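Side-chain contacts in hypothetical protein PH1789 (Pyrococcus horikoshii, PDB 1WR2), which is of unknown function but belongs to the ATP-grasp clan of protein folds: residues G142-V145 and E146-K149; V156-T159 and E160-R164; M166-I170 and K171-I175; F217-N220 and K221-A225. One frame throughout, in Å; residues are numbered along the deposited sequence.

Contact 1. Residues G142-V145 and E146-K149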
loop_
_atom_site.group_PDB
_atom_site.type_symbol
_atom_site.label_atom_id
_atom_site.label_comp_id
_atom_site.label_asym_id
_atom_site.label_seq_id
_atom_site.Cartn_x
_atom_site.Cartn_y
_atom_site.Cartn_z
ATOM N N GLY A 142 -10.625 -0.213 -8.060
ATOM C CA GLY A 142 -11.983 -0.718 -8.068
ATOM C C GLY A 142 -11.939 -2.219 -8.250
ATOM O O GLY A 142 -10.858 -2.789 -8.379
ATOM N N ILE A 143 -13.099 -2.865 -8.270
ATOM C CA ILE A 143 -13.140 -4.314 -8.427
ATOM C C ILE A 143 -13.142 -4.754 -9.892
ATOM O O ILE A 143 -12.992 -5.942 -10.193
ATOM C CB ILE A 143 -14.370 -4.907 -7.711
ATOM C CG1 ILE A 143 -15.649 -4.247 -8.229
ATOM C CG2 ILE A 143 -14.238 -4.695 -6.206
ATOM C CD1 ILE A 143 -16.923 -4.825 -7.639
ATOM N N PHE A 144 -13.290 -3.791 -10.798
ATOM C CA PHE A 144 -13.314 -4.079 -12.231
ATOM C C PHE A 144 -12.060 -3.601 -12.958
ATOM O O PHE A 144 -12.099 -3.323 -14.159
ATOM C CB PHE A 144 -14.550 -3.437 -12.867
ATOM C CG PHE A 144 -15.845 -3.871 -12.238
ATOM C CD1 PHE A 144 -16.185 -5.221 -12.173
ATOM C CD2 PHE A 144 -16.722 -2.932 -11.702
ATOM C CE1 PHE A 144 -17.380 -5.632 -11.582
ATOM C CE2 PHE A 144 -17.920 -3.332 -11.107
ATOM C CZ PHE A 144 -18.248 -4.685 -11.047
ATOM N N VAL A 145 -10.948 -3.516 -12.234
ATOM C CA VAL A 145 -9.691 -3.068 -12.824
ATOM C C VAL A 145 -9.203 -4.026 -13.912
ATOM O O VAL A 145 -8.715 -3.594 -14.955
ATOM C CB VAL A 145 -8.589 -2.921 -11.747
ATOM C CG1 VAL A 145 -8.288 -4.270 -11.126
ATOM C CG2 VAL A 145 -7.331 -2.327 -12.365
ATOM N N GLU A 146 -9.346 -5.325 -13.675
ATOM C CA GLU A 146 -8.900 -6.315 -14.647
ATOM C C GLU A 146 -9.798 -6.371 -15.879
ATOM O O GLU A 146 -9.358 -6.774 -16.954
ATOM C CB GLU A 146 -8.805 -7.696 -13.988
ATOM C CG GLU A 146 -10.041 -8.109 -13.196
ATOM C CD GLU A 146 -9.804 -9.352 -12.344
ATOM O OE1 GLU A 146 -9.420 -10.404 -12.905
ATOM O OE2 GLU A 146 -10.005 -9.276 -11.110
ATOM N N ILE A 147 -11.047 -5.945 -15.730
ATOM C CA ILE A 147 -11.985 -5.952 -16.848
ATOM C C ILE A 147 -11.808 -4.713 -17.717
ATOM O O ILE A 147 -11.846 -4.796 -18.943
ATOM C CB ILE A 147 -13.448 -5.988 -16.356
ATOM C CG1 ILE A 147 -13.699 -7.274 -15.568
ATOM C CG2 ILE A 147 -14.401 -5.900 -17.538
ATOM C CD1 ILE A 147 -15.087 -7.356 -14.966
ATOM N N LEU A 148 -11.614 -3.564 -17.079
ATOM C CA LEU A 148 -11.458 -2.316 -17.807
ATOM C C LEU A 148 -10.110 -2.208 -18.519
ATOM O O LEU A 148 -9.994 -1.512 -19.525
ATOM C CB LEU A 148 -11.677 -1.129 -16.866
ATOM C CG LEU A 148 -13.099 -1.014 -16.301
ATOM C CD1 LEU A 148 -13.201 0.205 -15.395
ATOM C CD2 LEU A 148 -14.101 -0.895 -17.446
ATOM N N LYS A 149 -9.097 -2.892 -17.996
ATOM C CA LYS A 149 -7.776 -2.898 -18.627
ATOM C C LYS A 149 -7.383 -1.490 -19.067
ATOM O O LYS A 149 -7.125 -1.258 -20.250
ATOM C CB LYS A 149 -7.809 -3.815 -19.859
ATOM C CG LYS A 149 -8.515 -5.156 -19.626
ATOM C CD LYS A 149 -8.867 -5.873 -20.936
ATOM C CE LYS A 149 -9.984 -5.154 -21.696
ATOM N NZ LYS A 149 -10.489 -5.915 -22.890
#
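F144 and I147 meet at the start of a short surface helix, 145-148, for which F144 is the N-cap residue. This single turn lies in the connection between strands 133-140 and 152-155, and the tight part of the contact is its backbone. The carbonyl oxygen of F144 receives L148 N at 3.0 Å over a fairly straight bond. I147 N also turns to this oxygen, but only weakly, at 3.2 Å and a bent angle. One residue on, K149 N bonds to V145 O at 3.1 Å, and there the helix stops: K149 has positive phi (44°) and takes the chain out of the helical run.

The side chain of L148 keeps close to this core. It has CG anti to its own carbonyl carbon (chi1 -65°), which lays CG against F144 O at 3.3 Å, an apolar cover beside the shared acceptor.

Away from the backbone things are looser. E146 sends its carboxylate outward on an exposed chain, and K149 likewise extends from the turn. F144 and I147 run side by side in the same direction along the surface, both exposed and both touching a neighbouring molecule in the crystal. The F144 ring has I143 CG1 over the centre of one face, 3.7 Å above its plane. I147 reaches the same ring obliquely from the following turn of chain, its CD1 3.7 Å from F144 CD1.

Contact 2. Residues V156-T159 and E160-R164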
loop_
_atom_site.group_PDB
_atom_site.type_symbol
_atom_site.label_atom_id
_atom_site.label_comp_id
_atom_site.label_asym_id
_atom_site.label_seq_id
_atom_site.Cartn_x
_atom_site.Cartn_y
_atom_site.Cartn_z
ATOM N N VAL A 156 10.955 4.378 -15.456
ATOM C CA VAL A 156 11.481 5.097 -14.307
ATOM C C VAL A 156 12.956 5.408 -14.598
ATOM O O VAL A 156 13.674 4.563 -15.122
ATOM C CB VAL A 156 11.369 4.223 -13.037
ATOM C CG1 VAL A 156 12.022 4.918 -11.852
ATOM C CG2 VAL A 156 9.901 3.932 -12.748
ATOM N N PRO A 157 13.427 6.619 -14.255
ATOM C CA PRO A 157 12.729 7.740 -13.619
ATOM C C PRO A 157 11.872 8.543 -14.584
ATOM O O PRO A 157 12.202 8.684 -15.762
ATOM C CB PRO A 157 13.874 8.569 -13.053
ATOM C CG PRO A 157 14.897 8.439 -14.145
ATOM C CD PRO A 157 14.852 6.950 -14.464
ATOM N N ILE A 158 10.769 9.078 -14.076
ATOM C CA ILE A 158 9.873 9.876 -14.900
ATOM C C ILE A 158 10.001 11.342 -14.504
ATOM O O ILE A 158 10.450 11.662 -13.404
ATOM C CB ILE A 158 8.398 9.457 -14.709
ATOM C CG1 ILE A 158 7.974 9.701 -13.256
ATOM C CG2 ILE A 158 8.217 7.987 -15.081
ATOM C CD1 ILE A 158 6.522 9.370 -12.962
ATOM N N THR A 159 9.609 12.229 -15.412
ATOM C CA THR A 159 9.645 13.656 -15.143
ATOM C C THR A 159 8.226 14.058 -14.787
ATOM O O THR A 159 7.298 13.254 -14.925
ATOM C CB THR A 159 10.113 14.439 -16.383
ATOM O OG1 THR A 159 9.284 14.099 -17.499
ATOM C CG2 THR A 159 11.561 14.090 -16.712
ATOM N N GLU A 160 8.046 15.286 -14.315
ATOM C CA GLU A 160 6.707 15.733 -13.964
ATOM C C GLU A 160 5.835 15.718 -15.209
ATOM O O GLU A 160 4.627 15.489 -15.127
ATOM C CB GLU A 160 6.726 17.140 -13.367
ATOM C CG GLU A 160 5.326 17.634 -13.054
ATOM C CD GLU A 160 5.305 18.989 -12.394
ATOM O OE1 GLU A 160 4.194 19.500 -12.144
ATOM O OE2 GLU A 160 6.392 19.541 -12.122
ATOM N N LYS A 161 6.448 15.971 -16.362
ATOM C CA LYS A 161 5.716 15.958 -17.628
ATOM C C LYS A 161 5.154 14.556 -17.848
ATOM O O LYS A 161 3.982 14.397 -18.205
ATOM C CB LYS A 161 6.640 16.331 -18.790
ATOM C CG LYS A 161 6.038 16.072 -20.169
ATOM C CD LYS A 161 7.037 16.364 -21.282
ATOM C CE LYS A 161 7.477 17.822 -21.258
ATOM N NZ LYS A 161 6.326 18.750 -21.458
ATOM N N ASP A 162 5.999 13.546 -17.641
ATOM C CA ASP A 162 5.580 12.154 -17.793
ATOM C C ASP A 162 4.388 11.871 -16.882
ATOM O O ASP A 162 3.377 11.299 -17.312
ATOM C CB ASP A 162 6.710 11.193 -17.411
ATOM C CG ASP A 162 7.859 11.204 -18.397
ATOM O OD1 ASP A 162 7.624 11.450 -19.600
ATOM O OD2 ASP A 162 9.002 10.941 -17.964
ATOM N N ALA A 163 4.520 12.284 -15.623
ATOM C CA ALA A 163 3.486 12.078 -14.610
ATOM C C ALA A 163 2.135 12.686 -14.962
ATOM O O ALA A 163 1.110 12.012 -14.887
ATOM C CB ALA A 163 3.960 12.625 -13.271
ATOM N N ARG A 164 2.120 13.960 -15.337
ATOM C CA ARG A 164 0.855 14.609 -15.680
ATOM C C ARG A 164 0.287 14.002 -16.953
ATOM O O ARG A 164 -0.924 13.841 -17.097
ATOM C CB ARG A 164 1.056 16.120 -15.857
ATOM C CG ARG A 164 1.451 16.806 -14.570
ATOM C CD ARG A 164 1.656 18.299 -14.721
ATOM N NE ARG A 164 2.034 18.865 -13.432
ATOM C CZ ARG A 164 1.220 18.945 -12.383
ATOM N NH1 ARG A 164 -0.032 18.510 -12.471
ATOM N NH2 ARG A 164 1.673 19.425 -11.232
#
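The chain comes out of a cis peptide before P157, runs extended through I158 and T159, and enters helix 160-168 at E160, where A163 N closes the first turn onto T159 O at 3.0 Å. T159 is the N-cap residue and forms a capping box with D162. The main bond of the box is T159 N to D162 OD2, 2.9 Å and nearly straight at 165°; it meets the oxygen from above the carboxylate plane, 37° out of it. The return bond, D162 N to T159 OG1, is weak at 3.3 Å. It is possible because OG1 stands between the T159 backbone N and carbonyl carbon (chi1 55°), facing back over the first turn. The box thus occupies two backbone N-H groups around the helix start.

Beneath it, I158 sets its CB 3.6 Å from D162 CB, and its CD1 reaches A163 CB at 4.2 Å. Further along the turn, R164 grips E160 side-on: NE and NH2 both bond to OE1, which lies in the guanidinium plane, NE at 2.6 Å.

The buried side of this turn looks into the domain. I158 packs on I136 of strand 133-140, its backbone N bonds to the S198 hydroxyl of helix 187-203, and R164 leans on V191 of that same helix.

Contact 3. Residues M166-I170 and K171-I175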
loop_
_atom_site.group_PDB
_atom_site.type_symbol
_atom_site.label_atom_id
_atom_site.label_comp_id
_atom_site.label_asym_id
_atom_site.label_seq_id
_atom_site.Cartn_x
_atom_site.Cartn_y
_atom_site.Cartn_z
ATOM N N MET A 166 0.870 10.772 -18.225
ATOM C CA MET A 166 0.336 9.419 -18.050
ATOM C C MET A 166 -0.990 9.419 -17.286
ATOM O O MET A 166 -1.771 8.475 -17.383
ATOM C CB MET A 166 1.360 8.509 -17.359
ATOM C CG MET A 166 1.656 8.826 -15.916
ATOM S SD MET A 166 3.082 7.884 -15.324
ATOM C CE MET A 166 2.434 6.202 -15.378
ATOM N N ILE A 167 -1.251 10.482 -16.535
ATOM C CA ILE A 167 -2.503 10.572 -15.803
ATOM C C ILE A 167 -3.613 10.933 -16.787
ATOM O O ILE A 167 -4.744 10.460 -16.674
ATOM C CB ILE A 167 -2.451 11.657 -14.701
ATOM C CG1 ILE A 167 -1.388 11.299 -13.657
ATOM C CG2 ILE A 167 -3.817 11.773 -14.027
ATOM C CD1 ILE A 167 -1.261 12.334 -12.533
ATOM N N GLN A 168 -3.276 11.761 -17.769
ATOM C CA GLN A 168 -4.250 12.204 -18.762
ATOM C C GLN A 168 -4.514 11.183 -19.863
ATOM O O GLN A 168 -5.540 11.246 -20.541
ATOM C CB GLN A 168 -3.780 13.519 -19.384
ATOM C CG GLN A 168 -3.473 14.588 -18.354
ATOM C CD GLN A 168 -3.016 15.891 -18.973
ATOM O OE1 GLN A 168 -2.269 15.901 -19.956
ATOM N NE2 GLN A 168 -3.444 17.006 -18.383
ATOM N N GLU A 169 -3.592 10.244 -20.036
ATOM C CA GLU A 169 -3.712 9.226 -21.069
ATOM C C GLU A 169 -4.676 8.076 -20.773
ATOM O O GLU A 169 -5.073 7.355 -21.692
ATOM C CB GLU A 169 -2.322 8.662 -21.393
ATOM C CG GLU A 169 -1.322 9.719 -21.838
ATOM C CD GLU A 169 0.027 9.135 -22.216
ATOM O OE1 GLU A 169 0.481 8.188 -21.543
ATOM O OE2 GLU A 169 0.640 9.634 -23.184
ATOM N N ILE A 170 -5.060 7.881 -19.512
ATOM C CA ILE A 170 -5.978 6.786 -19.197
ATOM C C ILE A 170 -7.376 7.124 -19.702
ATOM O O ILE A 170 -7.791 8.283 -19.674
ATOM C CB ILE A 170 -6.055 6.489 -17.671
ATOM C CG1 ILE A 170 -6.501 7.739 -16.910
ATOM C CG2 ILE A 170 -4.699 5.981 -17.164
ATOM C CD1 ILE A 170 -6.732 7.498 -15.426
ATOM N N LYS A 171 -8.098 6.113 -20.170
ATOM C CA LYS A 171 -9.442 6.339 -20.686
ATOM C C LYS A 171 -10.345 6.958 -19.624
ATOM O O LYS A 171 -11.195 7.793 -19.927
ATOM C CB LYS A 171 -10.056 5.027 -21.168
ATOM C CG LYS A 171 -9.284 4.347 -22.288
ATOM C CD LYS A 171 -10.099 3.212 -22.895
ATOM C CE LYS A 171 -9.293 2.443 -23.917
ATOM N NZ LYS A 171 -8.061 1.873 -23.297
ATOM N N ALA A 172 -10.145 6.550 -18.376
ATOM C CA ALA A 172 -10.955 7.052 -17.276
ATOM C C ALA A 172 -10.542 8.430 -16.776
ATOM O O ALA A 172 -10.988 8.860 -15.711
ATOM C CB ALA A 172 -10.924 6.064 -16.128
ATOM N N TYR A 173 -9.701 9.129 -17.533
ATOM C CA TYR A 173 -9.263 10.452 -17.111
ATOM C C TYR A 173 -10.412 11.424 -16.851
ATOM O O TYR A 173 -10.406 12.154 -15.853
ATOM C CB TYR A 173 -8.334 11.092 -18.137
ATOM C CG TYR A 173 -7.986 12.495 -17.719
ATOM C CD1 TYR A 173 -7.131 12.720 -16.643
ATOM C CD2 TYR A 173 -8.593 13.594 -18.323
ATOM C CE1 TYR A 173 -6.894 14.001 -16.170
ATOM C CE2 TYR A 173 -8.364 14.885 -17.857
ATOM C CZ TYR A 173 -7.514 15.079 -16.778
ATOM O OH TYR A 173 -7.289 16.347 -16.295
ATOM N N PRO A 174 -11.398 11.477 -17.764
ATOM C CA PRO A 174 -12.534 12.385 -17.580
ATOM C C PRO A 174 -13.170 12.226 -16.209
ATOM O O PRO A 174 -13.683 13.186 -15.634
ATOM C CB PRO A 174 -13.478 11.982 -18.710
ATOM C CG PRO A 174 -12.522 11.625 -19.802
ATOM C CD PRO A 174 -11.496 10.782 -19.060
ATOM N N ILE A 175 -13.136 11.005 -15.690
ATOM C CA ILE A 175 -13.706 10.719 -14.380
ATOM C C ILE A 175 -12.956 11.460 -13.273
ATOM O O ILE A 175 -13.564 11.953 -12.320
ATOM C CB ILE A 175 -13.678 9.209 -14.105
ATOM C CG1 ILE A 175 -14.560 8.494 -15.131
ATOM C CG2 ILE A 175 -14.152 8.922 -12.691
ATOM C CD1 ILE A 175 -14.497 6.987 -15.060
#
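Y173 swings its ring back over the end of helix 160-168 because its CG stands anti to the backbone N (chi1 176°), while Q168, with CG anti to the carbonyl carbon (chi1 -54°), runs out alongside it. The link between them is a type I beta turn, I170 to Y173, which joins this helix to the short, weakly bonded helix that follows. Q168 and Y173 point the same way, and Q168 CG sits over one face of the ring, 4.1 Å from Y173 CE1. The contact is made by aliphatic carbon, not by the amide, whose plane stands 76° from that of the ring. At the ring's inner end Y173 CD1 comes obliquely to I167 O, at 3.3 Å.

The turn is closed by Y173 N to I170 O at 3.0 Å, the donor approaching from well above the carbonyl plane. I170 is buried in the bend, its CG1 lying 4.0 Å from Y173 CB.

Outside the two segments, D150 receives K171 N and A172 N, from the two middle residues of the turn, on its two carboxylate oxygens. Strand 133-140 offers F138 to I167 and I170, and helix 187-203 packs on I167. E169, on the exposed side, forms a salt bridge with R154. Within the turn itself the far end of the I170 side chain makes a looser apolar contact, its CD1 reaching A172 CB at 4.5 Å.

Contact 4. Residues F217-N220 and K221-A225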
loop_
_atom_site.group_PDB
_atom_site.type_symbol
_atom_site.label_atom_id
_atom_site.label_comp_id
_atom_site.label_asym_id
_atom_site.label_seq_id
_atom_site.Cartn_x
_atom_site.Cartn_y
_atom_site.Cartn_z
ATOM N N PHE A 217 -6.415 6.216 -2.032
ATOM C CA PHE A 217 -7.630 7.010 -2.151
ATOM C C PHE A 217 -7.215 8.430 -2.508
ATOM O O PHE A 217 -6.321 8.997 -1.873
ATOM C CB PHE A 217 -8.428 7.047 -0.834
ATOM C CG PHE A 217 -9.058 5.732 -0.443
ATOM C CD1 PHE A 217 -9.410 4.789 -1.401
ATOM C CD2 PHE A 217 -9.342 5.460 0.891
ATOM C CE1 PHE A 217 -10.036 3.601 -1.039
ATOM C CE2 PHE A 217 -9.969 4.276 1.260
ATOM C CZ PHE A 217 -10.315 3.346 0.293
ATOM N N VAL A 218 -7.852 8.999 -3.524
ATOM C CA VAL A 218 -7.546 10.364 -3.933
ATOM C C VAL A 218 -8.750 11.254 -3.664
ATOM O O VAL A 218 -9.847 11.011 -4.165
ATOM C CB VAL A 218 -7.172 10.448 -5.429
ATOM C CG1 VAL A 218 -6.838 11.888 -5.800
ATOM C CG2 VAL A 218 -5.973 9.553 -5.716
ATOM N N TYR A 219 -8.535 12.286 -2.858
ATOM C CA TYR A 219 -9.600 13.206 -2.500
ATOM C C TYR A 219 -9.691 14.369 -3.477
ATOM O O TYR A 219 -8.887 14.480 -4.402
ATOM C CB TYR A 219 -9.379 13.705 -1.074
ATOM C CG TYR A 219 -9.268 12.574 -0.072
ATOM C CD1 TYR A 219 -10.306 11.653 0.083
ATOM C CD2 TYR A 219 -8.123 12.415 0.711
ATOM C CE1 TYR A 219 -10.206 10.607 0.995
ATOM C CE2 TYR A 219 -8.012 11.369 1.625
ATOM C CZ TYR A 219 -9.055 10.474 1.762
ATOM O OH TYR A 219 -8.963 9.458 2.680
ATOM N N ASN A 220 -10.674 15.238 -3.270
ATOM C CA ASN A 220 -10.870 16.368 -4.165
ATOM C C ASN A 220 -9.703 17.338 -4.183
ATOM O O ASN A 220 -8.795 17.258 -3.357
ATOM C CB ASN A 220 -12.168 17.090 -3.815
ATOM C CG ASN A 220 -13.354 16.144 -3.767
ATOM O OD1 ASN A 220 -13.517 15.291 -4.641
ATOM N ND2 ASN A 220 -14.187 16.293 -2.746
ATOM N N LYS A 221 -9.735 18.254 -5.143
ATOM C CA LYS A 221 -8.676 19.238 -5.322
ATOM C C LYS A 221 -8.211 19.891 -4.027
ATOM O O LYS A 221 -9.022 20.292 -3.191
ATOM C CB LYS A 221 -9.138 20.314 -6.311
ATOM C CG LYS A 221 -8.013 21.158 -6.903
ATOM C CD LYS A 221 -8.546 22.050 -8.020
ATOM C CE LYS A 221 -7.433 22.821 -8.719
ATOM N NZ LYS A 221 -6.735 23.770 -7.809
ATOM N N GLY A 222 -6.894 19.979 -3.869
ATOM C CA GLY A 222 -6.321 20.606 -2.691
ATOM C C GLY A 222 -6.338 19.843 -1.377
ATOM O O GLY A 222 -5.893 20.376 -0.360
ATOM N N GLU A 223 -6.838 18.610 -1.369
ATOM C CA GLU A 223 -6.864 17.853 -0.122
ATOM C C GLU A 223 -6.118 16.518 -0.167
ATOM O O GLU A 223 -6.445 15.581 0.564
ATOM C CB GLU A 223 -8.307 17.660 0.345
ATOM C CG GLU A 223 -9.211 16.974 -0.638
ATOM C CD GLU A 223 -10.674 17.229 -0.338
ATOM O OE1 GLU A 223 -11.535 16.561 -0.946
ATOM O OE2 GLU A 223 -10.964 18.107 0.502
ATOM N N GLY A 224 -5.112 16.458 -1.035
ATOM C CA GLY A 224 -4.264 15.284 -1.170
ATOM C C GLY A 224 -4.850 13.903 -1.402
ATOM O O GLY A 224 -5.943 13.737 -1.945
ATOM N N ALA A 225 -4.083 12.896 -0.990
ATOM C CA ALA A 225 -4.475 11.500 -1.138
ATOM C C ALA A 225 -3.877 10.676 -0.004
ATOM O O ALA A 225 -3.088 11.185 0.794
ATOM C CB ALA A 225 -3.990 10.971 -2.477
#
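The Y219 ring has E223 O at its edge, near the ring plane and 3.6 Å from CD2, while G224 O and A225 CA approach obliquely. Beyond the hairpin, K117 makes a cation-pi contact with this ring, and its carbonyl oxygen bonds to the tyrosine hydroxyl. The other flat pair is the N220 amide and the E223 carboxylate, which lie side by side pointing the same way, their planes 32° apart. E223 gets there with CG between its backbone N and carbonyl carbon (chi1 57°) and an extended chain beyond, which brings OE1 to N220 N at 2.8 Å, a weak and bent bond whose detail is doubtful because E223 CG sits too close to N220 O in the model.

All of this decorates a hairpin connection between strands 208-218 and 225-234, built on a type II turn from N220 to E223 with G222 at positive phi (75°). V218 and A225 form an antiparallel non-hydrogen-bonded pair, and their side chains share one face of the sheet, V218 CG2 lying 4.1 Å from A225 CB. That face meets helix 187-203, with V218 on I190 and A225 on M193. Next to the pair, Y219 N bonds to G224 O at 3.1 Å.

How the contacts relate
The four contacts follow one another along the chain, and all belong to the ATP-grasp domain. Contacts 1 to 3 come in quick succession around strand 152-155, an outermost strand of the six-stranded antiparallel sheet: contact 1 precedes it, contact 2 follows it, and contact 3 lies at the far end of helix 160-168, which it shares with contact 2. Their centres are 15 Å apart for contacts 2 and 3, and 14 Å for contacts 1 and 3. Contact 4 joins two other strands of this sheet, with its centre 16 Å from contact 3. Helix 187-203 is common ground, touched by contacts 2, 3 and 4, so these local turns border one sheet-and-helix layer.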